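Local coordinates for protein oxidoreductase, short-chain dehydrogenase/reductase family (Aeromonas hydrophila subsp. hydrophila, PDB 3L6E) that probably works as a nucleotide-dependent oxidoreductase of the short-chain dehydrogenase/reductase family, perhaps reducing 3-dehydrosphinganine in sphingolipid metabolism, at residues Leu15-Ala18 / Leu19-Leu23; Tyr37-Leu40 / Gln41-Glu44; Phe68-Ala71 / Val72-Gly75; Ala116-Thr119 / Val120-Gly124. All coordinates share one frame; numbering follows the deposited sequence.

Interaction 1 (Leu15-Ala18 / Leu19-Leu23)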
loop_
_atom_site.group_PDB
_atom_site.type_symbol
_atom_site.label_atom_id
_atom_site.label_comp_id
_atom_site.label_asym_id
_atom_site.label_seq_id
_atom_site.Cartn_x
_atom_site.Cartn_y
_atom_site.Cartn_z
ATOM N N LEU A 15 -13.355 12.478 -0.343
ATOM C CA LEU A 15 -12.010 11.969 -0.574
ATOM C C LEU A 15 -11.064 13.040 -1.106
ATOM O O LEU A 15 -9.983 13.252 -0.549
ATOM C CB LEU A 15 -12.099 10.823 -1.578
ATOM C CG LEU A 15 -11.186 9.600 -1.538
ATOM C CD1 LEU A 15 -12.012 8.336 -1.766
ATOM C CD2 LEU A 15 -10.097 9.712 -2.594
ATOM N N GLY A 16 -11.457 13.692 -2.198
ATOM C CA GLY A 16 -10.650 14.784 -2.765
ATOM C C GLY A 16 -10.423 15.962 -1.822
ATOM O O GLY A 16 -9.324 16.549 -1.807
ATOM N N ARG A 17 -11.461 16.302 -1.041
ATOM C CA ARG A 17 -11.373 17.300 0.035
ATOM C C ARG A 17 -10.294 16.894 1.022
ATOM O O ARG A 17 -9.357 17.657 1.265
ATOM C CB ARG A 17 -12.705 17.434 0.794
ATOM C CG ARG A 17 -13.592 18.628 0.468
ATOM C CD ARG A 17 -14.675 18.842 1.571
ATOM N NE ARG A 17 -14.219 18.419 2.903
ATOM C CZ ARG A 17 -14.171 19.188 3.993
ATOM N NH1 ARG A 17 -13.727 18.687 5.135
ATOM N NH2 ARG A 17 -14.567 20.453 3.951
ATOM N N ALA A 18 -10.400 15.680 1.572
ATOM C CA ALA A 18 -9.458 15.223 2.596
ATOM C C ALA A 18 -8.012 15.197 2.081
ATOM O O ALA A 18 -7.077 15.577 2.789
ATOM C CB ALA A 18 -9.864 13.834 3.142
ATOM N N LEU A 19 -7.836 14.716 0.858
ATOM C CA LEU A 19 -6.521 14.674 0.251
ATOM C C LEU A 19 -5.972 16.078 0.050
ATOM O O LEU A 19 -4.801 16.297 0.283
ATOM C CB LEU A 19 -6.535 13.918 -1.079
ATOM C CG LEU A 19 -6.733 12.392 -1.083
ATOM C CD1 LEU A 19 -7.229 11.934 -2.437
ATOM C CD2 LEU A 19 -5.462 11.643 -0.703
ATOM N N THR A 20 -6.821 17.018 -0.379
ATOM C CA THR A 20 -6.400 18.393 -0.623
ATOM C C THR A 20 -5.945 19.011 0.678
ATOM O O THR A 20 -4.866 19.586 0.740
ATOM C CB THR A 20 -7.500 19.264 -1.246
ATOM O OG1 THR A 20 -7.869 18.739 -2.517
ATOM C CG2 THR A 20 -7.021 20.717 -1.448
ATOM N N ILE A 21 -6.773 18.875 1.715
ATOM C CA ILE A 21 -6.467 19.370 3.049
ATOM C C ILE A 21 -5.130 18.834 3.552
ATOM O O ILE A 21 -4.312 19.589 4.075
ATOM C CB ILE A 21 -7.601 19.065 4.076
ATOM C CG1 ILE A 21 -8.916 19.716 3.630
ATOM C CG2 ILE A 21 -7.178 19.519 5.492
ATOM C CD1 ILE A 21 -10.125 19.402 4.476
ATOM N N GLY A 22 -4.914 17.533 3.367
ATOM C CA GLY A 22 -3.734 16.843 3.885
ATOM C C GLY A 22 -2.436 17.286 3.254
ATOM O O GLY A 22 -1.430 17.435 3.947
ATOM N N LEU A 23 -2.460 17.478 1.934
ATOM C CA LEU A 23 -1.308 17.962 1.174
ATOM C C LEU A 23 -1.003 19.417 1.519
ATOM O O LEU A 23 0.154 19.836 1.516
ATOM C CB LEU A 23 -1.575 17.837 -0.337
ATOM C CG LEU A 23 -1.669 16.446 -0.976
ATOM C CD1 LEU A 23 -2.552 16.447 -2.219
ATOM C CD2 LEU A 23 -0.295 15.864 -1.293
#

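Interaction 2 (Tyr37-Leu40 / Gln41-Glu44). Unlike the reference sequence in segment 41-44: Gln-42 (reference Glu).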
loop_
_atom_site.group_PDB
_atom_site.type_symbol
_atom_site.label_atom_id
_atom_site.label_comp_id
_atom_site.label_asym_id
_atom_site.label_seq_id
_atom_site.Cartn_x
_atom_site.Cartn_y
_atom_site.Cartn_z
ATOM N N TYR A 37 -18.713 23.759 -8.452
ATOM C CA TYR A 37 -18.075 25.015 -8.078
ATOM C C TYR A 37 -18.261 25.416 -6.602
ATOM O O TYR A 37 -17.347 26.010 -5.993
ATOM C CB TYR A 37 -18.546 26.141 -9.012
ATOM C CG TYR A 37 -19.872 26.754 -8.620
ATOM C CD1 TYR A 37 -21.085 26.190 -9.033
ATOM C CD2 TYR A 37 -19.914 27.890 -7.810
ATOM C CE1 TYR A 37 -22.315 26.758 -8.644
ATOM C CE2 TYR A 37 -21.135 28.460 -7.415
ATOM C CZ TYR A 37 -22.326 27.891 -7.837
ATOM O OH TYR A 37 -23.513 28.474 -7.450
ATOM N N GLN A 38 -19.439 25.111 -6.045
ATOM C CA GLN A 38 -19.778 25.487 -4.661
ATOM C C GLN A 38 -18.803 24.879 -3.666
ATOM O O GLN A 38 -18.378 25.537 -2.710
ATOM C CB GLN A 38 -21.214 25.083 -4.316
ATOM C CG GLN A 38 -22.263 25.983 -4.945
ATOM C CD GLN A 38 -23.696 25.500 -4.723
ATOM O OE1 GLN A 38 -23.946 24.317 -4.473
ATOM N NE2 GLN A 38 -24.639 26.414 -4.830
ATOM N N ARG A 39 -18.445 23.625 -3.926
ATOM C CA ARG A 39 -17.472 22.874 -3.141
ATOM C C ARG A 39 -16.026 23.340 -3.349
ATOM O O ARG A 39 -15.222 23.283 -2.427
ATOM C CB ARG A 39 -17.599 21.379 -3.448
ATOM C CG ARG A 39 -18.832 20.726 -2.819
ATOM C CD ARG A 39 -19.209 19.423 -3.504
ATOM N NE ARG A 39 -20.374 18.804 -2.870
ATOM C CZ ARG A 39 -20.342 17.675 -2.162
ATOM N NH1 ARG A 39 -19.202 17.011 -1.995
ATOM N NH2 ARG A 39 -21.459 17.203 -1.627
ATOM N N LEU A 40 -15.692 23.773 -4.560
ATOM C CA LEU A 40 -14.392 24.387 -4.799
ATOM C C LEU A 40 -14.222 25.709 -4.014
ATOM O O LEU A 40 -13.161 25.947 -3.426
ATOM C CB LEU A 40 -14.119 24.553 -6.304
ATOM C CG LEU A 40 -13.895 23.254 -7.104
ATOM C CD1 LEU A 40 -13.989 23.460 -8.613
ATOM C CD2 LEU A 40 -12.587 22.568 -6.767
ATOM N N GLN A 41 -15.276 26.535 -3.980
ATOM C CA GLN A 41 -15.256 27.813 -3.262
ATOM C C GLN A 41 -15.144 27.626 -1.750
ATOM O O GLN A 41 -14.427 28.379 -1.074
ATOM C CB GLN A 41 -16.506 28.652 -3.570
ATOM C CG GLN A 41 -16.585 29.216 -4.994
ATOM C CD GLN A 41 -17.783 30.137 -5.196
ATOM O OE1 GLN A 41 -17.690 31.154 -5.895
ATOM N NE2 GLN A 41 -18.906 29.800 -4.568
ATOM N N GLN A 42 -15.880 26.638 -1.227
ATOM C CA GLN A 42 -15.883 26.341 0.208
ATOM C C GLN A 42 -14.463 25.935 0.626
ATOM O O GLN A 42 -14.012 26.256 1.718
ATOM C CB GLN A 42 -16.960 25.278 0.561
ATOM C CG GLN A 42 -16.465 23.918 1.099
ATOM C CD GLN A 42 -17.498 22.757 1.003
ATOM O OE1 GLN A 42 -17.152 21.591 1.247
ATOM N NE2 GLN A 42 -18.744 23.072 0.631
ATOM N N GLN A 43 -13.758 25.253 -0.275
ATOM C CA GLN A 43 -12.388 24.851 -0.031
ATOM C C GLN A 43 -11.418 26.038 -0.140
ATOM O O GLN A 43 -10.431 26.107 0.603
ATOM C CB GLN A 43 -11.993 23.717 -0.975
ATOM C CG GLN A 43 -12.682 22.376 -0.711
ATOM C CD GLN A 43 -12.227 21.701 0.574
ATOM O OE1 GLN A 43 -12.892 21.807 1.617
ATOM N NE2 GLN A 43 -11.099 20.986 0.506
ATOM N N GLU A 44 -11.691 26.955 -1.067
ATOM C CA GLU A 44 -10.894 28.175 -1.200
ATOM C C GLU A 44 -11.024 29.058 0.051
ATOM O O GLU A 44 -10.029 29.602 0.529
ATOM C CB GLU A 44 -11.252 28.952 -2.489
ATOM C CG GLU A 44 -10.625 28.355 -3.758
ATOM C CD GLU A 44 -10.721 29.264 -4.989
ATOM O OE1 GLU A 44 -11.811 29.343 -5.605
ATOM O OE2 GLU A 44 -9.697 29.877 -5.358
#

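Interaction 3 (Phe68-Ala71 / Val72-Gly75)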
loop_
_atom_site.group_PDB
_atom_site.type_symbol
_atom_site.label_atom_id
_atom_site.label_comp_id
_atom_site.label_asym_id
_atom_site.label_seq_id
_atom_site.Cartn_x
_atom_site.Cartn_y
_atom_site.Cartn_z
ATOM N N PHE A 68 -5.963 22.249 -17.215
ATOM C CA PHE A 68 -4.565 22.002 -16.896
ATOM C C PHE A 68 -3.687 23.218 -17.183
ATOM O O PHE A 68 -2.706 23.451 -16.463
ATOM C CB PHE A 68 -4.047 20.730 -17.589
ATOM C CG PHE A 68 -4.239 19.468 -16.770
ATOM C CD1 PHE A 68 -3.223 18.995 -15.945
ATOM C CD2 PHE A 68 -5.435 18.758 -16.818
ATOM C CE1 PHE A 68 -3.389 17.827 -15.174
ATOM C CE2 PHE A 68 -5.618 17.593 -16.062
ATOM C CZ PHE A 68 -4.594 17.122 -15.233
ATOM N N ALA A 69 -4.068 23.999 -18.204
ATOM C CA ALA A 69 -3.386 25.233 -18.573
ATOM C C ALA A 69 -3.461 26.291 -17.472
ATOM O O ALA A 69 -2.487 27.004 -17.233
ATOM C CB ALA A 69 -3.940 25.801 -19.898
ATOM N N ALA A 70 -4.616 26.386 -16.812
ATOM C CA ALA A 70 -4.783 27.287 -15.677
ATOM C C ALA A 70 -3.982 26.789 -14.464
ATOM O O ALA A 70 -3.340 27.586 -13.762
ATOM C CB ALA A 70 -6.270 27.451 -15.329
ATOM N N ALA A 71 -4.005 25.476 -14.234
ATOM C CA ALA A 71 -3.247 24.883 -13.123
ATOM C C ALA A 71 -1.739 25.162 -13.231
ATOM O O ALA A 71 -1.121 25.676 -12.285
ATOM C CB ALA A 71 -3.496 23.407 -13.033
ATOM N N VAL A 72 -1.151 24.800 -14.368
ATOM C CA VAL A 72 0.239 25.124 -14.647
ATOM C C VAL A 72 0.465 26.643 -14.580
ATOM O O VAL A 72 1.472 27.099 -14.036
ATOM C CB VAL A 72 0.686 24.553 -16.006
ATOM C CG1 VAL A 72 2.014 25.181 -16.457
ATOM C CG2 VAL A 72 0.805 23.027 -15.920
ATOM N N GLU A 73 -0.485 27.420 -15.097
ATOM C CA GLU A 73 -0.408 28.882 -15.023
ATOM C C GLU A 73 -0.205 29.359 -13.580
ATOM O O GLU A 73 0.624 30.239 -13.323
ATOM C CB GLU A 73 -1.661 29.515 -15.638
ATOM C CG GLU A 73 -1.803 31.037 -15.456
ATOM C CD GLU A 73 -3.110 31.590 -16.028
ATOM O OE1 GLU A 73 -3.223 32.833 -16.160
ATOM O OE2 GLU A 73 -4.025 30.788 -16.348
ATOM N N TRP A 74 -0.945 28.760 -12.646
ATOM C CA TRP A 74 -0.961 29.212 -11.255
ATOM C C TRP A 74 0.117 28.570 -10.371
ATOM O O TRP A 74 0.650 29.219 -9.470
ATOM C CB TRP A 74 -2.357 29.005 -10.656
ATOM C CG TRP A 74 -2.457 29.236 -9.176
ATOM C CD1 TRP A 74 -2.760 30.406 -8.545
ATOM C CD2 TRP A 74 -2.270 28.258 -8.140
ATOM N NE1 TRP A 74 -2.759 30.221 -7.183
ATOM C CE2 TRP A 74 -2.471 28.910 -6.910
ATOM C CE3 TRP A 74 -1.954 26.892 -8.138
ATOM C CZ2 TRP A 74 -2.370 28.244 -5.684
ATOM C CZ3 TRP A 74 -1.861 26.228 -6.916
ATOM C CH2 TRP A 74 -2.069 26.902 -5.712
ATOM N N GLY A 75 0.450 27.311 -10.629
ATOM C CA GLY A 75 1.423 26.630 -9.794
ATOM C C GLY A 75 2.648 26.079 -10.478
ATOM O O GLY A 75 3.472 25.431 -9.837
#

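Interaction 4 (Ala116-Thr119 / Val120-Gly124)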
loop_
_atom_site.group_PDB
_atom_site.type_symbol
_atom_site.label_atom_id
_atom_site.label_comp_id
_atom_site.label_asym_id
_atom_site.label_seq_id
_atom_site.Cartn_x
_atom_site.Cartn_y
_atom_site.Cartn_z
ATOM N N ALA A 116 -4.699 11.219 -17.671
ATOM C CA ALA A 116 -3.464 10.468 -17.782
ATOM C C ALA A 116 -2.652 10.958 -18.991
ATOM O O ALA A 116 -1.461 11.224 -18.864
ATOM C CB ALA A 116 -3.750 8.995 -17.885
ATOM N N GLN A 117 -3.314 11.124 -20.139
ATOM C CA GLN A 117 -2.633 11.561 -21.367
ATOM C C GLN A 117 -2.132 12.981 -21.256
ATOM O O GLN A 117 -1.053 13.300 -21.743
ATOM C CB GLN A 117 -3.551 11.463 -22.584
ATOM C CG GLN A 117 -3.861 10.060 -22.982
ATOM C CD GLN A 117 -4.921 9.972 -24.044
ATOM O OE1 GLN A 117 -5.225 8.877 -24.518
ATOM N NE2 GLN A 117 -5.487 11.119 -24.443
ATOM N N GLN A 118 -2.937 13.834 -20.639
ATOM C CA GLN A 118 -2.537 15.198 -20.352
ATOM C C GLN A 118 -1.309 15.222 -19.406
ATOM O O GLN A 118 -0.427 16.057 -19.561
ATOM C CB GLN A 118 -3.737 15.977 -19.792
ATOM C CG GLN A 118 -3.524 17.467 -19.572
ATOM C CD GLN A 118 -3.576 18.311 -20.839
ATOM O OE1 GLN A 118 -2.919 19.350 -20.917
ATOM N NE2 GLN A 118 -4.360 17.879 -21.832
ATOM N N THR A 119 -1.247 14.285 -18.458
ATOM C CA THR A 119 -0.100 14.159 -17.525
ATOM C C THR A 119 1.171 13.641 -18.205
ATOM O O THR A 119 2.274 14.088 -17.895
ATOM C CB THR A 119 -0.446 13.238 -16.317
ATOM O OG1 THR A 119 -1.623 13.731 -15.661
ATOM C CG2 THR A 119 0.718 13.169 -15.307
ATOM N N VAL A 120 1.017 12.682 -19.107
ATOM C CA VAL A 120 2.139 12.170 -19.893
ATOM C C VAL A 120 2.720 13.336 -20.713
ATOM O O VAL A 120 3.924 13.608 -20.690
ATOM C CB VAL A 120 1.691 11.009 -20.827
ATOM C CG1 VAL A 120 2.819 10.570 -21.757
ATOM C CG2 VAL A 120 1.157 9.812 -20.020
ATOM N N ARG A 121 1.836 14.046 -21.397
ATOM C CA ARG A 121 2.217 15.206 -22.183
ATOM C C ARG A 121 2.982 16.238 -21.339
ATOM O O ARG A 121 4.086 16.665 -21.716
ATOM C CB ARG A 121 0.966 15.814 -22.824
ATOM C CG ARG A 121 1.184 17.179 -23.460
ATOM C CD ARG A 121 -0.152 17.786 -23.879
ATOM N NE ARG A 121 -0.665 18.739 -22.886
ATOM C CZ ARG A 121 -0.196 19.977 -22.714
ATOM N NH1 ARG A 121 0.817 20.436 -23.454
ATOM N NH2 ARG A 121 -0.743 20.764 -21.791
ATOM N N LEU A 122 2.406 16.609 -20.191
ATOM C CA LEU A 122 2.968 17.666 -19.338
ATOM C C LEU A 122 4.271 17.300 -18.631
ATOM O O LEU A 122 5.231 18.078 -18.641
ATOM C CB LEU A 122 1.949 18.118 -18.290
ATOM C CG LEU A 122 1.080 19.312 -18.668
ATOM C CD1 LEU A 122 0.025 19.515 -17.578
ATOM C CD2 LEU A 122 1.928 20.581 -18.877
ATOM N N ILE A 123 4.301 16.126 -18.006
ATOM C CA ILE A 123 5.426 15.757 -17.157
ATOM C C ILE A 123 6.030 14.377 -17.466
ATOM O O ILE A 123 6.780 13.823 -16.664
ATOM C CB ILE A 123 5.098 15.934 -15.635
ATOM C CG1 ILE A 123 3.886 15.080 -15.209
ATOM C CG2 ILE A 123 4.847 17.398 -15.309
ATOM C CD1 ILE A 123 3.735 14.934 -13.659
ATOM N N GLY A 124 5.724 13.839 -18.641
ATOM C CA GLY A 124 6.287 12.549 -19.059
ATOM C C GLY A 124 7.806 12.557 -19.170
ATOM O O GLY A 124 8.465 11.580 -18.834
#

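Interaction 1 (Leu15-Ala18 / Leu19-Leu23)
Helix 14-25 follows the first strand of the Rossmann fold, and in its opening turns Gly-16, the last glycine of the family's TGxxxGxG motif, is gripped by Thr-20. The carbonyl oxygen of Gly-16 takes two hydrogen bonds from this one residue: OG1 of Thr-20 lies 2.7 Å from Gly-16 O, and Thr-20 N lies 2.9 Å from the same oxygen. The two donors arrive from opposite faces of the carbonyl plane. The hydroxyl gets there because OG1 is anti to the carbonyl carbon of Thr-20 (chi1 -62°), turned back toward the preceding turn, while CG2 is anti to the backbone N. This buried hydroxyl therefore has its acceptor inside the helix. On the inner side Leu-15 and Leu-19 run alongside each other, Leu-15 CD2 meeting Leu-19 CD1 at 3.6 Å, and both continue onto Cys-84 of strand 80-84. On the flank facing helix 37-47, Ile-21 CD1 covers one face of the Arg-17 guanidinium near its rim, 3.7 Å from Arg-17 NH1. Beneath that pair, Ile-21 N binds Arg-17 O at 2.9 Å and almost straight (176°). Arg-17 and Ile-21 also reach Gln-43 of that helix, and Ala-18 packs on helix 200-210. The glycine-rich start with an apolar inner face is characteristic of the first beta-alpha-beta unit of dinucleotide-binding Rossmann folds.

Interaction 2 (Tyr37-Leu40 / Gln41-Glu44)
Tyr-37 O receives Gln-41 N at 2.9 Å, the first of four consecutive i to i+4 hydrogen bonds in helix 37-47; the longest, Gln-43 N to Arg-39 O at 3.3 Å, has its donor well above the carbonyl plane. Tyr-37 and Gln-41 lie side by side over one turn. The tyrosine ring starts from the position between backbone N and carbonyl carbon (chi1 83°), and Gln-41, extended beyond CG, brings NE2 to 3.9 Å from Tyr-37 CE2, its amide plane steeply inclined to the ring. Gln-38 CG covers one face of that ring, off-centre. One step round the helix, the stem of Arg-39 runs beside Gln-42, a glutamate in the reference sequence, with Arg-39 CG 4.2 Å from Gln-42 NE2. The charged end of Arg-39 leaves this neighbour behind: NH1 is hydrogen-bonded to Gly-12 O, in the glycine-rich loop, and the side chain is about 5 Å from a bound sulfate. Gln-43 CG, anti to its own carbonyl carbon, lies 3.2 Å from Arg-39 O; the bend at the second torsion then turns the amide toward helix 14-25. Leu-40 packs inward on Met-32 and Val-55. The contact thus joins loose amide, aromatic and aliphatic packing to an arginine fixed elsewhere, and the sulfate, probably from the crystallisation liquor, may mark an anion-binding spot beside the probable nucleotide site.

Interaction 3 (Phe68-Ala71 / Val72-Gly75)
Phe-68 opens the contact through its backbone: its O accepts Val-72 N at 2.9 Å in a nearly straight bond (175°), while its ring turns off to helix 98-123. Val-72 sends CG2 back beside its own N, 3.6 Å from Phe-68 O, so that this branch flanks the same carbonyl. Ala-69 O comes next and binds Glu-73 N at 3.0 Å, the donor lying above the carbonyl plane; Glu-73 CB presses close to the same oxygen. At Ala-70 the methyl group and Glu-73 meet loosely. With CG anti to its backbone N (chi1 172°) and the rest extended, Glu-73 lies back along the turn, OE2 coming 3.6 Å from Ala-70 CA. Ala-70 O accepts Trp-74 N at 2.9 Å. Ala-71 O ends the series with Gly-75 N at 2.8 Å and a weak further bond from Trp-74 N. This oxygen also lies loosely off the edge of the indole, near its plane, while the ring itself leads away to Ser-31 and Ile-52 on the central sheet. The methyl group of Ala-71 packs on Ile-7, Ser-31 and Ile-54. Across the turn, then, the polar groups that meet are essentially those of the backbone; the two aromatic rings pack mainly on other elements, and the carboxylate of Glu-73 meets only alanine carbon here, on the exposed side of the helix.

Interaction 4 (Ala116-Thr119 / Val120-Gly124)
Gln-118 and Arg-121, three residues apart on helix 98-123, lie alongside each other and join through a single oxygen. Gln-118 leaves the backbone with CG anti to N (chi1 -174°) and then bends at the second torsion, which swings OE1 toward the next turn. Arg-121, extended as far as CD and bent at its third torsion, presents the NE and NH2 edge of its guanidinium side-on. Both nitrogens hydrogen-bond to Gln-118 OE1, Arg-121 NH2 at 2.7 Å and NE, less straight (138° against 153°), at 3.1 Å; the oxygen is close to the guanidinium plane. Both come from the same face of the amide, NE from high above its plane, and the amide and guanidinium planes are steeply inclined. Because Gln-118 NE2 is hydrogen-bonded to Asp-65, both ends of the amide are engaged and its flip is fixed. On another face Thr-119 CG2 touches Ile-123 CG1 at 3.7 Å, while Thr-119 OG1 is hydrogen-bonded to Val-115 O, one turn back. The Gln-118 and Leu-122 side of the helix rests on helix 61-75, Ala-116 and Thr-119 meet Leu-130 of strand 128-137, and Ala-116 also reaches helix 145-165.

Overall arrangement
The four contacts follow one another along the chain, each within a single helix flanking the parallel Rossmann sheet. Interactions 1 and 2, centres 13 Å apart, belong to the successive crossover helices 14-25 and 37-47, which touch where Arg-17 and Ile-21 meet Gln-42 and Gln-43. Interactions 3 and 4, centres 14 Å apart, similarly bring together helices 61-75 and 98-123, Phe-68 CG lying 3.5 Å from Gln-118 CG and Leu-122 filling in beside Val-72. The pairs do not touch one another: interactions 1 and 4 lie on opposite sides of the chain's centre, their centres about 22 Å apart. Two helix pairs thus pack on the sheet, the first next to the glycine-rich loop of the probable nucleotide site.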